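Local coordinates for Two-component system response regulator/GGDEF domain protein (Aeromonas salmonicida, PDB 3LUF), which probably makes cyclic di-GMP from two GTP molecules through a GGDEF domain, the piece described here being its two receiver domains, at residues 139-144 with 149-154; 169-174 with 244-249; 175-180 with 211-216; 190-195 with 221-226. All coordinates share one frame; numbering follows the deposited sequence. Where two conformers were deposited one is given.

How the contacts relate
All four contacts gather round one parallel five-stranded sheet, that of the second CheY-like receiver domain. Contact 3 holds the magnesium site, supplying Asp176 and Tyr178. Contact 1 lies on edge strand 150-154, the side chain of Glu153 about 13 Å from the metal, and contact 4 on the other edge strand, 224-228; contacts 2 and 4 lie away from the metal. Contacts 2 and 3 share strand 172-176, which runs from one to the other between centres 21 Å apart. Contact 1 packs on contact 2 through His152 and Ile170. Contacts 3 and 4, centres 12 Å apart, touch where Ser214 meets Phe225, and their segments alternate along the chain. Contacts 2, 3 and 4 also meet the second subunit.

Contact 1 (139-144 with 149-154); sequences RTMAQL and LQVHEA. Unlike the reference sequence in segment 149-154: Gln150 (reference Leu).
Val151 divides its two methyls between Met141 and Leu144, and this forms the tight part of the contact. With CG1 anti to the backbone N (chi1 -170°), the CG1 methyl lies 3.7 Å from Met141 CG while CG2 sits 3.6 Å from Leu144 CB. Helix 139-144 and strand 150-154 run nearly antiparallel, 167° between their directions and 8.6 Å between their axes, so one helical turn faces alternate residues of the strand. Where the chain comes round from helix to strand, the packing slackens: Leu144 CD2 and Leu149 CD1 are 4.1 Å apart, and the backbone N of Leu149 makes a weak hydrogen bond to Leu144 O at 3.4 Å. Val239 and Leu243 of helix 232-248 cover these two leucines. Toward solvent lies Glu153, partly exposed. Its side chain crosses that of Met141, a selenomethionine, at about a right angle, though the exact fit of the selenium end is doubtful. A salt bridge runs from Glu153 OE1 to Arg137, one turn earlier on the helix that carries Met141, and probably balances the carboxylate charge there. In this beta-alpha-beta unit helix and edge strand are thus tied twice, by apolar packing of Met141, Leu144, Leu149 and Val151 inside and by the Glu153 to Arg137 ion pair at the outer edge.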
loop_
_atom_site.group_PDB
_atom_site.type_symbol
_atom_site.label_atom_id
_atom_site.label_comp_id
_atom_site.label_asym_id
_atom_site.label_seq_id
_atom_site.Cartn_x
_atom_site.Cartn_y
_atom_site.Cartn_z
ATOM N N ARG B 139 -8.156 8.680 -18.108
ATOM C CA ARG B 139 -7.295 7.513 -18.127
ATOM C C ARG B 139 -7.437 6.753 -16.808
ATOM O O ARG B 139 -7.565 5.530 -16.798
ATOM C CB ARG B 139 -5.832 7.911 -18.350
ATOM C CG ARG B 139 -4.883 6.731 -18.256
ATOM C CD ARG B 139 -3.467 7.062 -18.683
ATOM N NE ARG B 139 -2.801 7.958 -17.741
ATOM C CZ ARG B 139 -2.443 9.215 -18.018
ATOM N NH1 ARG B 139 -2.684 9.747 -19.218
ATOM N NH2 ARG B 139 -1.831 9.944 -17.093
ATOM N N THR B 140 -7.440 7.494 -15.699
ATOM C CA THR B 140 -7.504 6.866 -14.391
ATOM C C THR B 140 -8.871 6.219 -14.211
ATOM O O THR B 140 -8.965 5.105 -13.688
ATOM C CB THR B 140 -7.241 7.907 -13.279
ATOM O OG1 THR B 140 -5.930 8.434 -13.456
ATOM C CG2 THR B 140 -7.304 7.281 -11.919
HETATM N N MSE B 141 -9.915 6.936 -14.625
HETATM C CA MSE B 141 -11.288 6.423 -14.613
HETATM C C MSE B 141 -11.417 5.148 -15.423
HETATM O O MSE B 141 -12.001 4.183 -14.958
HETATM C CB MSE B 141 -12.284 7.468 -15.103
HETATM C CG MSE B 141 -12.558 8.530 -14.054
HETATM SE SE MSE B 141 -13.699 9.808 -14.954
HETATM C CE MSE B 141 -15.197 8.592 -15.158
ATOM N N ALA B 142 -10.818 5.130 -16.612
ATOM C CA ALA B 142 -10.887 3.925 -17.447
ATOM C C ALA B 142 -10.195 2.730 -16.778
ATOM O O ALA B 142 -10.724 1.603 -16.815
ATOM C CB ALA B 142 -10.301 4.188 -18.843
ATOM N N GLN B 143 -9.047 2.989 -16.148
ATOM C CA GLN B 143 -8.285 1.956 -15.442
ATOM C C GLN B 143 -9.142 1.417 -14.283
ATOM O O GLN B 143 -9.233 0.231 -14.082
ATOM C CB GLN B 143 -6.943 2.510 -14.947
ATOM C CG GLN B 143 -5.873 2.703 -16.059
ATOM C CD GLN B 143 -4.658 3.569 -15.656
ATOM O OE1 GLN B 143 -4.707 4.374 -14.719
ATOM N NE2 GLN B 143 -3.577 3.439 -16.417
ATOM N N LEU B 144 -9.780 2.303 -13.517
ATOM C CA LEU B 144 -10.617 1.842 -12.410
ATOM C C LEU B 144 -11.877 1.103 -12.859
ATOM O O LEU B 144 -12.344 0.183 -12.184
ATOM C CB LEU B 144 -10.979 3.022 -11.486
ATOM C CG LEU B 144 -9.790 3.751 -10.856
ATOM C CD1 LEU B 144 -10.235 5.049 -10.211
ATOM C CD2 LEU B 144 -9.095 2.905 -9.797
ATOM N N LEU B 149 -15.006 -1.298 -10.776
ATOM C CA LEU B 149 -15.502 -0.344 -9.799
ATOM C C LEU B 149 -16.543 0.598 -10.427
ATOM O O LEU B 149 -16.571 0.801 -11.642
ATOM C CB LEU B 149 -14.335 0.488 -9.243
ATOM C CG LEU B 149 -13.329 -0.287 -8.383
ATOM C CD1 LEU B 149 -11.995 0.438 -8.379
ATOM C CD2 LEU B 149 -13.855 -0.416 -6.964
ATOM N N GLN B 150 -17.394 1.150 -9.570
ATOM C CA GLN B 150 -18.271 2.242 -9.934
ATOM C C GLN B 150 -17.512 3.541 -9.720
ATOM O O GLN B 150 -17.192 3.890 -8.590
ATOM C CB GLN B 150 -19.498 2.184 -9.045
ATOM C CG GLN B 150 -20.356 0.945 -9.306
ATOM C CD GLN B 150 -21.579 0.944 -8.420
ATOM O OE1 GLN B 150 -22.295 1.948 -8.347
ATOM N NE2 GLN B 150 -21.794 -0.144 -7.692
ATOM N N VAL B 151 -17.227 4.239 -10.821
ATOM C CA VAL B 151 -16.283 5.363 -10.822
ATOM C C VAL B 151 -16.991 6.699 -11.069
ATOM O O VAL B 151 -17.649 6.912 -12.105
ATOM C CB VAL B 151 -15.117 5.166 -11.845
ATOM C CG1 VAL B 151 -14.060 6.215 -11.630
ATOM C CG2 VAL B 151 -14.477 3.722 -11.713
ATOM N N HIS B 152 -16.881 7.601 -10.086
ATOM C CA HIS B 152 -17.379 8.946 -10.246
ATOM C C HIS B 152 -16.199 9.848 -10.603
ATOM O O HIS B 152 -15.071 9.569 -10.257
ATOM C CB HIS B 152 -17.950 9.450 -8.922
ATOM C CG HIS B 152 -19.096 8.643 -8.399
ATOM N ND1 HIS B 152 -20.410 9.037 -8.554
ATOM C CD2 HIS B 152 -19.126 7.497 -7.685
ATOM C CE1 HIS B 152 -21.200 8.150 -7.982
ATOM N NE2 HIS B 152 -20.449 7.197 -7.451
ATOM N N GLU B 153 -16.463 10.962 -11.275
ATOM C CA GLU B 153 -15.384 11.887 -11.616
ATOM C C GLU B 153 -15.658 13.329 -11.168
ATOM O O GLU B 153 -16.824 13.769 -11.068
ATOM C CB GLU B 153 -15.041 11.842 -13.130
ATOM C CG GLU B 153 -16.162 12.371 -14.026
ATOM C CD GLU B 153 -15.757 12.612 -15.495
ATOM O OE1 GLU B 153 -14.671 13.193 -15.781
ATOM O OE2 GLU B 153 -16.571 12.223 -16.359
ATOM N N ALA B 154 -14.581 14.035 -10.911
ATOM C CA ALA B 154 -14.611 15.432 -10.507
ATOM C C ALA B 154 -13.402 16.165 -11.066
ATOM O O ALA B 154 -12.244 15.720 -10.961
ATOM C CB ALA B 154 -14.664 15.557 -8.955
#

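Contact 2 (169-174 with 244-249); sequences AIRLVL and EALEQF
Arg171 starts with CG set between its backbone N and carbonyl carbon (chi1 72°) and bends again at chi3 (66°), which lays its methylene chain along Leu246 and carries the guanidinium toward Glu247. The two side chains that pack, Arg171 and Leu246, run alongside one another, head to tail. A single methyl, Leu246 CD1, does the touching: it is 3.8 Å from Arg171 CD, and CB and CG of the arginine are little farther. The same methyl also rests on the backbone, 3.5 Å from Arg171 O. Beyond this apolar strip the charged ends approach without forming a salt bridge. Arg171 NH1 is 4.4 Å from Glu247 OE2, which lies well out of the guanidinium plane. A water spans the gap, accepting from Arg171 NH1 at 2.9 Å and donating to Glu247 OE2 at 2.8 Å. Glu247 OE2 has a direct salt bridge as well, to Arg118 of helix 106-122, so this carboxylate oxygen faces two arginines, one of them through water. The contact lies at the surface, where the residues leading into strand 172-176 meet the last turn of helix 232-248. Leu246 also packs on Ala201 of the neighbouring strand 201-207, Leu243 of the same helix covers Arg171 and Leu172, and beyond Leu246 the modelled chain ends at Phe249, whose ring meets that of His241 of the second subunit.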
loop_
_atom_site.group_PDB
_atom_site.type_symbol
_atom_site.label_atom_id
_atom_site.label_comp_id
_atom_site.label_asym_id
_atom_site.label_seq_id
_atom_site.Cartn_x
_atom_site.Cartn_y
_atom_site.Cartn_z
ATOM N N ALA B 169 -22.080 6.843 -0.531
ATOM C CA ALA B 169 -21.513 5.513 -0.494
ATOM C C ALA B 169 -20.071 5.510 -1.010
ATOM O O ALA B 169 -19.386 4.483 -0.844
ATOM C CB ALA B 169 -22.343 4.548 -1.314
ATOM N N ILE B 170 -19.627 6.599 -1.643
ATOM C CA ILE B 170 -18.224 6.671 -2.178
ATOM C C ILE B 170 -17.300 6.379 -0.990
ATOM O O ILE B 170 -17.439 7.021 0.059
ATOM C CB ILE B 170 -17.910 8.033 -2.815
ATOM C CG1 ILE B 170 -18.632 8.165 -4.168
ATOM C CG2 ILE B 170 -16.385 8.212 -3.012
ATOM C CD1 ILE B 170 -18.683 9.611 -4.750
ATOM N N ARG B 171 -16.389 5.402 -1.117
ATOM C CA ARG B 171 -15.534 5.044 0.017
ATOM C C ARG B 171 -14.055 5.333 -0.221
ATOM O O ARG B 171 -13.231 5.186 0.678
ATOM C CB ARG B 171 -15.730 3.577 0.379
ATOM C CG ARG B 171 -15.137 2.591 -0.629
ATOM C CD ARG B 171 -15.354 1.179 -0.109
ATOM N NE ARG B 171 -16.790 0.880 -0.098
ATOM C CZ ARG B 171 -17.319 -0.230 0.410
ATOM N NH1 ARG B 171 -16.527 -1.132 1.008
ATOM N NH2 ARG B 171 -18.646 -0.408 0.361
ATOM N N LEU B 172 -13.715 5.696 -1.463
ATOM C CA LEU B 172 -12.293 5.894 -1.781
ATOM C C LEU B 172 -12.203 7.043 -2.770
ATOM O O LEU B 172 -12.965 7.115 -3.728
ATOM C CB LEU B 172 -11.689 4.602 -2.343
ATOM C CG LEU B 172 -10.323 4.757 -3.052
ATOM C CD1 LEU B 172 -9.328 5.025 -1.985
ATOM C CD2 LEU B 172 -9.919 3.529 -3.853
ATOM N N VAL B 173 -11.305 7.975 -2.480
ATOM C CA VAL B 173 -11.063 9.140 -3.313
ATOM C C VAL B 173 -9.600 9.137 -3.721
ATOM O O VAL B 173 -8.714 8.931 -2.869
ATOM C CB VAL B 173 -11.337 10.476 -2.587
ATOM C CG1 VAL B 173 -11.171 11.628 -3.593
ATOM C CG2 VAL B 173 -12.727 10.512 -1.957
ATOM N N LEU B 174 -9.343 9.336 -5.025
ATOM C CA LEU B 174 -7.996 9.560 -5.540
ATOM C C LEU B 174 -7.872 11.029 -5.915
ATOM O O LEU B 174 -8.676 11.543 -6.677
ATOM C CB LEU B 174 -7.727 8.673 -6.760
ATOM C CG LEU B 174 -7.837 7.141 -6.580
ATOM C CD1 LEU B 174 -9.287 6.637 -6.651
ATOM C CD2 LEU B 174 -7.079 6.493 -7.705
ATOM N N GLU B 244 -9.183 -3.306 0.581
ATOM C CA GLU B 244 -9.056 -4.389 1.542
ATOM C C GLU B 244 -8.929 -3.852 2.981
ATOM O O GLU B 244 -9.546 -4.376 3.896
ATOM C CB GLU B 244 -7.851 -5.260 1.159
ATOM C CG GLU B 244 -7.377 -6.184 2.260
ATOM C CD GLU B 244 -7.914 -7.574 2.110
ATOM O OE1 GLU B 244 -7.558 -8.429 2.960
ATOM O OE2 GLU B 244 -8.685 -7.839 1.145
ATOM N N ALA B 245 -8.136 -2.800 3.175
ATOM C CA ALA B 245 -7.985 -2.212 4.523
ATOM C C ALA B 245 -9.319 -1.721 5.046
ATOM O O ALA B 245 -9.604 -1.875 6.251
ATOM C CB ALA B 245 -6.965 -1.073 4.508
ATOM N N LEU B 246 -10.131 -1.119 4.183
ATOM C CA LEU B 246 -11.469 -0.693 4.613
ATOM C C LEU B 246 -12.342 -1.858 5.066
ATOM O O LEU B 246 -13.200 -1.704 5.952
ATOM C CB LEU B 246 -12.191 0.097 3.504
ATOM C CG LEU B 246 -11.704 1.522 3.258
ATOM C CD1 LEU B 246 -12.403 2.069 2.047
ATOM C CD2 LEU B 246 -11.932 2.476 4.445
ATOM N N GLU B 247 -12.134 -3.025 4.465
ATOM C CA GLU B 247 -12.980 -4.183 4.767
ATOM C C GLU B 247 -12.469 -4.959 5.975
ATOM O O GLU B 247 -13.245 -5.682 6.625
ATOM C CB GLU B 247 -12.997 -5.141 3.549
ATOM C CG GLU B 247 -13.774 -4.552 2.375
ATOM C CD GLU B 247 -13.300 -5.012 1.004
ATOM O OE1 GLU B 247 -12.388 -5.871 0.915
ATOM O OE2 GLU B 247 -13.875 -4.510 0.014
ATOM N N GLN B 248 -11.171 -4.838 6.273
ATOM C CA GLN B 248 -10.518 -5.775 7.171
ATOM C C GLN B 248 -9.768 -5.182 8.350
ATOM O O GLN B 248 -9.524 -5.895 9.307
ATOM C CB GLN B 248 -9.523 -6.666 6.416
ATOM C CG GLN B 248 -10.128 -7.584 5.407
ATOM C CD GLN B 248 -11.234 -8.498 5.938
ATOM O OE1 GLN B 248 -11.398 -8.702 7.159
ATOM N NE2 GLN B 248 -11.983 -9.077 4.999
ATOM N N PHE B 249 -9.308 -3.934 8.251
ATOM C CA PHE B 249 -8.445 -3.384 9.308
ATOM C C PHE B 249 -9.322 -2.622 10.295
ATOM O O PHE B 249 -9.876 -1.586 9.922
ATOM C CB PHE B 249 -7.395 -2.411 8.744
ATOM C CG PHE B 249 -6.338 -3.046 7.857
ATOM C CD1 PHE B 249 -6.411 -4.386 7.465
ATOM C CD2 PHE B 249 -5.273 -2.262 7.389
ATOM C CE1 PHE B 249 -5.452 -4.941 6.618
ATOM C CE2 PHE B 249 -4.294 -2.810 6.550
ATOM C CZ PHE B 249 -4.388 -4.151 6.162
HETATM O O HOH W 1 -13.786 -1.748 0.440
#

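Contact 3 (175-180 with 211-216); sequences VDYYMP and RGLSAR. With MG (magnesium ion), chain F.
Tyr177 turns one face of its ring to the methyls of Leu213, at the end of the sheet where this CheY-like receiver fold carries its metal site. The contact is a CH-pi one: Leu213 CD2 stands 3.8 Å from the centroid of the Tyr177 ring and 14° off the normal, while Leu213 CD1 lies 3.6 Å from Tyr177 CD2. The two side chains cross at about a right angle. With its CG anti to the backbone N (chi1 168°), Tyr177 is directed from the end of strand 172-176 to the first turn of helix 213-219. Two arginines stand round the ring. The guanidinium of Arg211 is nearly perpendicular to it, planes 87° apart, with NH1 3.8 Å from Tyr177 CE2. Leu213 CD1 lies over one face of this guanidinium too, and a salt bridge to Asp209 holds its NH2. Arg216 comes obliquely to the phenol end, its NH1 4.0 Å from Tyr177 OH. Ile185 of helix 184-194 backs both Tyr177 and Leu213. The residues flanking Tyr177 bind magnesium: Asp176, the predicted phosphorylation site and unmodified here, gives OD2 at 2.0 Å from the metal, and Tyr178 gives its backbone O. Asp132 and three waters complete the six ligands. One of those waters, 2.1 Å from the magnesium, also donates a hydrogen bond to Asp176 OD1 at 2.6 Å, so both carboxylate oxygens of Asp176 are engaged.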
loop_
_atom_site.group_PDB
_atom_site.type_symbol
_atom_site.label_atom_id
_atom_site.label_comp_id
_atom_site.label_asym_id
_atom_site.label_seq_id
_atom_site.Cartn_x
_atom_site.Cartn_y
_atom_site.Cartn_z
ATOM N N VAL B 175 -6.854 11.693 -5.381
ATOM C CA VAL B 175 -6.766 13.168 -5.393
ATOM C C VAL B 175 -5.480 13.668 -6.042
ATOM O O VAL B 175 -4.402 13.424 -5.550
ATOM C CB VAL B 175 -6.834 13.733 -3.946
ATOM C CG1 VAL B 175 -6.782 15.262 -3.981
ATOM C CG2 VAL B 175 -8.122 13.300 -3.279
ATOM N N ASP B 176 -5.642 14.405 -7.135
ATOM C CA ASP B 176 -4.566 15.120 -7.801
ATOM C C ASP B 176 -4.127 16.298 -6.955
ATOM O O ASP B 176 -4.959 17.090 -6.492
ATOM C CB ASP B 176 -5.111 15.624 -9.148
ATOM C CG ASP B 176 -4.096 16.425 -9.952
ATOM O OD1 ASP B 176 -2.883 16.153 -9.868
ATOM O OD2 ASP B 176 -4.550 17.341 -10.670
ATOM N N TYR B 177 -2.818 16.465 -6.784
ATOM C CA TYR B 177 -2.356 17.613 -6.044
ATOM C C TYR B 177 -2.558 18.936 -6.804
ATOM O O TYR B 177 -3.153 19.873 -6.274
ATOM C CB TYR B 177 -0.911 17.461 -5.581
ATOM C CG TYR B 177 -0.376 18.776 -5.065
ATOM C CD1 TYR B 177 -0.692 19.222 -3.789
ATOM C CD2 TYR B 177 0.391 19.603 -5.885
ATOM C CE1 TYR B 177 -0.221 20.441 -3.323
ATOM C CE2 TYR B 177 0.862 20.832 -5.424
ATOM C CZ TYR B 177 0.560 21.236 -4.153
ATOM O OH TYR B 177 1.036 22.452 -3.698
ATOM N N TYR B 178 -2.078 19.028 -8.040
ATOM C CA TYR B 178 -2.006 20.345 -8.659
ATOM C C TYR B 178 -3.290 20.679 -9.389
ATOM O O TYR B 178 -3.564 20.157 -10.466
ATOM C CB TYR B 178 -0.758 20.478 -9.552
ATOM C CG TYR B 178 -0.516 21.877 -10.039
ATOM C CD1 TYR B 178 -0.622 22.973 -9.171
ATOM C CD2 TYR B 178 -0.186 22.119 -11.373
ATOM C CE1 TYR B 178 -0.406 24.280 -9.624
ATOM C CE2 TYR B 178 0.025 23.415 -11.836
ATOM C CZ TYR B 178 -0.076 24.485 -10.961
ATOM O OH TYR B 178 0.143 25.765 -11.437
HETATM N N MSE B 179 -4.094 21.525 -8.756
HETATM C CA MSE B 179 -5.398 21.914 -9.290
HETATM C C MSE B 179 -5.567 23.395 -9.021
HETATM O O MSE B 179 -5.030 23.881 -8.050
HETATM C CB MSE B 179 -6.532 21.142 -8.598
HETATM C CG MSE B 179 -6.500 19.624 -8.893
HETATM SE SE MSE B 179 -8.064 18.632 -8.354
HETATM C CE MSE B 179 -7.877 18.826 -6.383
ATOM N N PRO B 180 -6.315 24.099 -9.881
ATOM C CA PRO B 180 -6.512 25.527 -9.581
ATOM C C PRO B 180 -7.426 25.759 -8.358
ATOM O O PRO B 180 -8.293 24.915 -8.043
ATOM C CB PRO B 180 -7.107 26.089 -10.881
ATOM C CG PRO B 180 -7.749 24.862 -11.603
ATOM C CD PRO B 180 -6.868 23.695 -11.194
ATOM N N ARG B 211 9.066 19.219 -3.207
ATOM C CA ARG B 211 7.929 19.705 -2.400
ATOM C C ARG B 211 7.440 18.693 -1.361
ATOM O O ARG B 211 6.648 19.051 -0.468
ATOM C CB ARG B 211 6.781 20.187 -3.288
ATOM C CG ARG B 211 7.097 21.469 -4.056
ATOM C CD ARG B 211 6.059 21.715 -5.131
ATOM N NE ARG B 211 5.990 20.602 -6.071
ATOM C CZ ARG B 211 5.065 20.477 -7.020
ATOM N NH1 ARG B 211 4.129 21.408 -7.178
ATOM N NH2 ARG B 211 5.085 19.415 -7.823
ATOM N N GLY B 212 7.926 17.446 -1.473
ATOM C CA GLY B 212 7.636 16.356 -0.527
ATOM C C GLY B 212 6.140 16.095 -0.383
ATOM O O GLY B 212 5.614 15.984 0.727
ATOM N N LEU B 213 5.467 15.992 -1.518
ATOM C CA LEU B 213 4.012 16.012 -1.517
ATOM C C LEU B 213 3.390 14.756 -0.896
ATOM O O LEU B 213 2.399 14.855 -0.153
ATOM C CB LEU B 213 3.458 16.364 -2.897
ATOM C CG LEU B 213 3.744 17.789 -3.424
ATOM C CD1 LEU B 213 3.412 17.936 -4.903
ATOM C CD2 LEU B 213 3.048 18.905 -2.601
ATOM N N SER B 214 3.959 13.586 -1.188
ATOM C CA SER B 214 3.455 12.347 -0.580
ATOM C C SER B 214 3.459 12.434 0.941
ATOM O O SER B 214 2.479 12.084 1.588
ATOM C CB SER B 214 4.250 11.120 -1.023
ATOM O OG SER B 214 3.894 10.746 -2.331
ATOM N N ALA B 215 4.562 12.901 1.515
ATOM C CA ALA B 215 4.640 13.054 2.973
ATOM C C ALA B 215 3.581 14.032 3.495
ATOM O O ALA B 215 2.980 13.799 4.532
ATOM C CB ALA B 215 6.049 13.518 3.402
ATOM N N ARG B 216 3.357 15.118 2.773
ATOM C CA ARG B 216 2.389 16.112 3.191
ATOM C C ARG B 216 0.981 15.506 3.176
ATOM O O ARG B 216 0.214 15.686 4.113
ATOM C CB ARG B 216 2.447 17.334 2.273
ATOM C CG ARG B 216 3.599 18.307 2.566
ATOM C CD ARG B 216 3.519 19.573 1.669
ATOM N NE ARG B 216 2.276 20.333 1.858
ATOM C CZ ARG B 216 1.802 21.240 0.996
ATOM N NH1 ARG B 216 2.454 21.502 -0.130
ATOM N NH2 ARG B 216 0.668 21.882 1.250
HETATM MG MG MG F . -3.746 18.658 -11.917
HETATM O O HOH W 2 -1.848 17.785 -11.592
HETATM O O HOH W 3 -2.937 20.022 -13.332
HETATM O O HOH W 4 -4.008 17.238 -13.461
#

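Contact 4 (190-195 with 221-226); sequences MLRERY and GANDFL
Arg192 grips the backbone of Gly221 with the edge of its guanidinium. Its NE donates to Gly221 O in a short, nearly straight hydrogen bond, 2.6 Å and 163° at the hydrogen, and NH2 adds a weak one to the same oxygen at 3.2 Å. Gly221 O lies in the guanidinium plane, whereas NE stands above the plane of the carbonyl, 50° out of it. A bend at chi2 (-75°) swings the arginine chain across to the glycine, whose CA comes within 4.2 Å of Arg192 CG. The other two nitrogens have further partners: NH1 donates to Tyr195 O at 2.9 Å, tying the arginine back to its own segment, three residues on, and NH2 also bonds to Leu200 O. Asn223 OD1 is close as well, 2.7 Å from Arg192 NH2, with guanidinium and amide planes steeply inclined. That oxygen accepts from Ile202 N, and Asn223 ND2 donates to Lys197 O. One buried arginine thus serves three backbone carbonyls, and His107 of the second subunit packs against it. Gly221, with positive phi, closes helix 213-219 in a Schellman motif, and Arg192 pins this glycine-ended helix terminus, leading into edge strand 224-228, to helix 184-194 of the receiver alpha/beta fold.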
loop_
_atom_site.group_PDB
_atom_site.type_symbol
_atom_site.label_atom_id
_atom_site.label_comp_id
_atom_site.label_asym_id
_atom_site.label_seq_id
_atom_site.Cartn_x
_atom_site.Cartn_y
_atom_site.Cartn_z
HETATM N N MSE B 190 -9.910 19.320 4.173
HETATM C CA MSE B 190 -11.341 19.506 4.322
HETATM C C MSE B 190 -12.053 18.182 4.603
HETATM O O MSE B 190 -12.938 18.085 5.473
HETATM C CB MSE B 190 -11.923 20.178 3.068
HETATM C CG MSE B 190 -11.506 21.628 2.993
HETATM SE SE MSE B 190 -12.458 22.465 1.509
HETATM C CE MSE B 190 -14.238 22.257 2.117
ATOM N N LEU B 191 -11.676 17.153 3.836
ATOM C CA LEU B 191 -12.314 15.863 3.949
ATOM C C LEU B 191 -12.068 15.280 5.335
ATOM O O LEU B 191 -12.968 14.721 5.972
ATOM C CB LEU B 191 -11.829 14.885 2.832
ATOM C CG LEU B 191 -12.299 15.279 1.426
ATOM C CD1 LEU B 191 -11.758 14.260 0.408
ATOM C CD2 LEU B 191 -13.836 15.347 1.325
ATOM N N ARG B 192 -10.833 15.389 5.795
ATOM C CA ARG B 192 -10.480 14.746 7.065
ATOM C C ARG B 192 -11.040 15.499 8.261
ATOM O O ARG B 192 -11.111 14.928 9.350
ATOM C CB ARG B 192 -8.978 14.624 7.196
ATOM C CG ARG B 192 -8.392 13.438 6.466
ATOM C CD ARG B 192 -8.643 12.114 7.187
ATOM N NE ARG B 192 -8.233 11.012 6.296
ATOM C CZ ARG B 192 -9.068 10.309 5.522
ATOM N NH1 ARG B 192 -10.368 10.555 5.553
ATOM N NH2 ARG B 192 -8.600 9.346 4.734
ATOM N N GLU B 193 -11.440 16.758 8.078
ATOM C CA GLU B 193 -12.182 17.433 9.166
ATOM C C GLU B 193 -13.559 16.816 9.441
ATOM O O GLU B 193 -14.095 16.971 10.555
ATOM C CB GLU B 193 -12.329 18.928 8.851
ATOM C CG GLU B 193 -10.992 19.674 8.911
ATOM C CD GLU B 193 -11.186 21.170 9.011
ATOM O OE1 GLU B 193 -11.868 21.715 8.147
ATOM O OE2 GLU B 193 -10.626 21.795 9.948
ATOM N N ARG B 194 -14.087 16.090 8.447
ATOM C CA ARG B 194 -15.389 15.404 8.530
ATOM C C ARG B 194 -15.283 13.881 8.620
ATOM O O ARG B 194 -16.081 13.242 9.325
ATOM C CB ARG B 194 -16.263 15.723 7.305
ATOM C CG ARG B 194 -16.763 17.094 7.172
ATOM C CD ARG B 194 -17.691 17.170 5.946
ATOM N NE ARG B 194 -19.083 16.835 6.234
ATOM C CZ ARG B 194 -20.025 16.746 5.297
ATOM N NH1 ARG B 194 -19.707 16.893 4.015
ATOM N NH2 ARG B 194 -21.281 16.460 5.631
ATOM N N TYR B 195 -14.370 13.277 7.842
ATOM C CA TYR B 195 -14.337 11.824 7.667
ATOM C C TYR B 195 -13.018 11.216 8.094
ATOM O O TYR B 195 -11.961 11.723 7.699
ATOM C CB TYR B 195 -14.590 11.457 6.189
ATOM C CG TYR B 195 -15.930 11.989 5.699
ATOM C CD1 TYR B 195 -17.113 11.591 6.336
ATOM C CD2 TYR B 195 -15.997 12.948 4.700
ATOM C CE1 TYR B 195 -18.359 12.109 5.956
ATOM C CE2 TYR B 195 -17.241 13.464 4.268
ATOM C CZ TYR B 195 -18.416 13.035 4.929
ATOM O OH TYR B 195 -19.631 13.522 4.540
ATOM N N GLY B 221 -3.454 13.025 6.690
ATOM C CA GLY B 221 -4.488 12.007 6.879
ATOM C C GLY B 221 -4.846 11.168 5.656
ATOM O O GLY B 221 -5.743 10.297 5.739
ATOM N N ALA B 222 -4.159 11.370 4.538
ATOM C CA ALA B 222 -4.363 10.435 3.430
ATOM C C ALA B 222 -3.964 9.020 3.873
ATOM O O ALA B 222 -3.029 8.836 4.666
ATOM C CB ALA B 222 -3.556 10.850 2.206
ATOM N N ASN B 223 -4.709 8.018 3.420
ATOM C CA ASN B 223 -4.364 6.611 3.731
ATOM C C ASN B 223 -3.103 6.158 3.028
ATOM O O ASN B 223 -2.387 5.293 3.535
ATOM C CB ASN B 223 -5.494 5.657 3.296
ATOM C CG ASN B 223 -6.840 5.972 3.941
ATOM O OD1 ASN B 223 -7.397 7.079 3.807
ATOM N ND2 ASN B 223 -7.385 4.971 4.627
ATOM N N ASP B 224 -2.845 6.715 1.857
ATOM C CA ASP B 224 -1.818 6.187 0.965
ATOM C C ASP B 224 -1.409 7.244 -0.038
ATOM O O ASP B 224 -2.021 8.332 -0.129
ATOM C CB ASP B 224 -2.412 4.969 0.214
ATOM C CG ASP B 224 -1.363 3.928 -0.163
ATOM O OD1 ASP B 224 -0.136 4.215 -0.124
ATOM O OD2 ASP B 224 -1.791 2.815 -0.548
ATOM N N PHE B 225 -0.371 6.922 -0.799
ATOM C CA PHE B 225 0.138 7.827 -1.839
ATOM C C PHE B 225 0.383 7.051 -3.115
ATOM O O PHE B 225 0.582 5.830 -3.079
ATOM C CB PHE B 225 1.460 8.465 -1.383
ATOM C CG PHE B 225 2.611 7.487 -1.340
ATOM C CD1 PHE B 225 3.496 7.411 -2.407
ATOM C CD2 PHE B 225 2.774 6.627 -0.264
ATOM C CE1 PHE B 225 4.549 6.501 -2.387
ATOM C CE2 PHE B 225 3.826 5.684 -0.242
ATOM C CZ PHE B 225 4.714 5.651 -1.325
ATOM N N LEU B 226 0.405 7.762 -4.230
ATOM C CA LEU B 226 0.729 7.149 -5.508
ATOM C C LEU B 226 1.390 8.234 -6.330
ATOM O O LEU B 226 0.804 9.301 -6.561
ATOM C CB LEU B 226 -0.550 6.615 -6.165
ATOM C CG LEU B 226 -0.441 6.060 -7.582
ATOM C CD1 LEU B 226 0.510 4.907 -7.563
ATOM C CD2 LEU B 226 -1.855 5.642 -8.037
#